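Local coordinates for glycosyl hydrolase BlGH5_18 (Bifidobacterium longum subsp. infantis, PDB 7LQX), which probably hydrolyses glycosidic bonds of N-glycans, as a family GH5 subfamily 18 glycosidase of a gut bacterium's N-glycan degradation pathway, at residues T251-L255 / D295-A300. Sequence-based numbering, arbitrary orientation.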
loop_
_atom_site.group_PDB
_atom_site.type_symbol
_atom_site.label_atom_id
_atom_site.label_comp_id
_atom_site.label_asym_id
_atom_site.label_seq_id
_atom_site.Cartn_x
_atom_site.Cartn_y
_atom_site.Cartn_z
ATOM N N THR A 251 -6.526 31.661 -17.298
ATOM C CA THR A 251 -5.406 31.370 -18.188
ATOM C C THR A 251 -4.097 31.997 -17.725
ATOM O O THR A 251 -3.039 31.591 -18.217
ATOM C CB THR A 251 -5.701 31.818 -19.622
ATOM O OG1 THR A 251 -6.055 33.203 -19.614
ATOM C CG2 THR A 251 -6.816 30.979 -20.237
ATOM N N ALA A 252 -4.137 32.937 -16.786
ATOM C CA ALA A 252 -2.937 33.556 -16.245
ATOM C C ALA A 252 -2.362 32.806 -15.054
ATOM O O ALA A 252 -1.297 33.181 -14.573
ATOM C CB ALA A 252 -3.227 34.997 -15.818
ATOM N N HIS A 253 -3.011 31.744 -14.582
ATOM C CA HIS A 253 -2.607 31.158 -13.309
ATOM C C HIS A 253 -1.182 30.618 -13.350
ATOM O O HIS A 253 -0.435 30.750 -12.371
ATOM C CB HIS A 253 -3.587 30.065 -12.872
ATOM C CG HIS A 253 -3.310 29.536 -11.500
ATOM N ND1 HIS A 253 -2.496 28.446 -11.273
ATOM C CD2 HIS A 253 -3.699 29.976 -10.281
ATOM C CE1 HIS A 253 -2.403 28.235 -9.973
ATOM N NE2 HIS A 253 -3.124 29.146 -9.348
ATOM N N ALA A 254 -0.792 29.970 -14.452
ATOM C CA ALA A 254 0.547 29.387 -14.510
ATOM C C ALA A 254 1.611 30.477 -14.520
ATOM O O ALA A 254 2.622 30.375 -13.818
ATOM C CB ALA A 254 0.691 28.478 -15.732
ATOM N N LEU A 255 1.394 31.531 -15.314
ATOM C CA LEU A 255 2.290 32.680 -15.288
ATOM C C LEU A 255 2.390 33.264 -13.889
ATOM O O LEU A 255 3.482 33.622 -13.425
ATOM C CB LEU A 255 1.773 33.746 -16.256
ATOM C CG LEU A 255 2.507 35.088 -16.217
ATOM C CD1 LEU A 255 3.984 34.926 -16.535
ATOM C CD2 LEU A 255 1.864 36.084 -17.176
ATOM N N ASP A 295 -3.631 29.605 -24.586
ATOM C CA ASP A 295 -3.587 30.870 -23.858
ATOM C C ASP A 295 -2.734 30.760 -22.602
ATOM O O ASP A 295 -1.986 31.685 -22.265
ATOM C CB ASP A 295 -5.008 31.292 -23.478
ATOM C CG ASP A 295 -5.798 31.837 -24.649
ATOM O OD1 ASP A 295 -5.208 32.134 -25.711
ATOM O OD2 ASP A 295 -7.027 31.979 -24.494
ATOM N N THR A 296 -2.842 29.639 -21.888
ATOM C CA THR A 296 -2.031 29.451 -20.689
ATOM C C THR A 296 -0.548 29.486 -21.019
ATOM O O THR A 296 0.239 30.103 -20.294
ATOM C CB THR A 296 -2.398 28.136 -20.005
ATOM O OG1 THR A 296 -3.713 28.249 -19.453
ATOM C CG2 THR A 296 -1.431 27.801 -18.884
ATOM N N ILE A 297 -0.150 28.833 -22.110
ATOM C CA ILE A 297 1.260 28.790 -22.479
ATOM C C ILE A 297 1.732 30.141 -22.991
ATOM O O ILE A 297 2.817 30.606 -22.626
ATOM C CB ILE A 297 1.523 27.650 -23.477
ATOM C CG1 ILE A 297 1.311 26.310 -22.769
ATOM C CG2 ILE A 297 2.935 27.754 -24.042
ATOM C CD1 ILE A 297 1.229 25.129 -23.710
ATOM N N ALA A 298 0.932 30.804 -23.823
ATOM C CA ALA A 298 1.329 32.124 -24.300
ATOM C C ALA A 298 1.529 33.089 -23.140
ATOM O O ALA A 298 2.431 33.935 -23.172
ATOM C CB ALA A 298 0.284 32.665 -25.268
ATOM N N LYS A 299 0.696 32.989 -22.105
ATOM C CA LYS A 299 0.894 33.828 -20.929
ATOM C C LYS A 299 2.120 33.385 -20.139
ATOM O O LYS A 299 2.952 34.214 -19.756
ATOM C CB LYS A 299 -0.362 33.842 -20.056
ATOM C CG LYS A 299 -1.506 34.677 -20.655
ATOM C CD LYS A 299 -2.685 34.830 -19.703
ATOM C CE LYS A 299 -3.796 35.652 -20.294
ATOM N NZ LYS A 299 -4.756 36.096 -19.231
ATOM N N ALA A 300 2.256 32.083 -19.882
ATOM C CA ALA A 300 3.399 31.611 -19.106
ATOM C C ALA A 300 4.721 32.031 -19.742
ATOM O O ALA A 300 5.683 32.351 -19.032
ATOM C CB ALA A 300 3.335 30.091 -18.936
HETATM O O HOH W 1 -0.435 31.140 -17.622
HETATM O O HOH W 2 -6.750 34.167 -22.054
#
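K299 reaches along its neighbour helix to T251, its chain fully extended beyond CG, so that CD lies 3.7 Å from the CA of A252 and the ammonium ends beside the threonine hydroxyl. The hydrogen bond from K299 NZ to T251 OG1, 3.2 Å, is weak; the same nitrogen is also hydrogen-bonded to H397 NE2 and to the carbonyl oxygen of G248. With OG1 set between backbone N and carbonyl carbon (chi1 55°), T251 directs its methyl to the CB of D295, and its hydroxyl meets the lysine, a water that bonds weakly to D295 OD2 and, in another weak bond, G248 O.

The two backbones also touch directly. The CA hydrogen of T296 points at the carbonyl oxygen of T251, with CA and O 3.4 Å apart and an angle of 164° at the hydrogen. This oxygen also accepts from a water that bridges the two helices, 2.7 Å from T251 O, which donates to T296 O as well and accepts from L255 N; helix 248-264 is kinked here, and the water stands in between L255 N and T251 O. Beyond it, A254 CB meets T296 CG2, while L255 lays CB and both methyls against the end of the other helix, CD2 3.4 Å from K299 O, and also touches W393 of helix 388-399. With an alanine here, CG and both methyls go, which would probably open a gap between the K299 carbonyl and W393.

L274 and V277 of the barrel strand 272-277 touch A254 and T296 respectively. The segments cross at -35° with axes 7.5 Å apart, running in broadly the same direction: two outer helices packed side by side around the parallel eight-stranded barrel, the (beta/alpha)8 fold of GH5 enzymes.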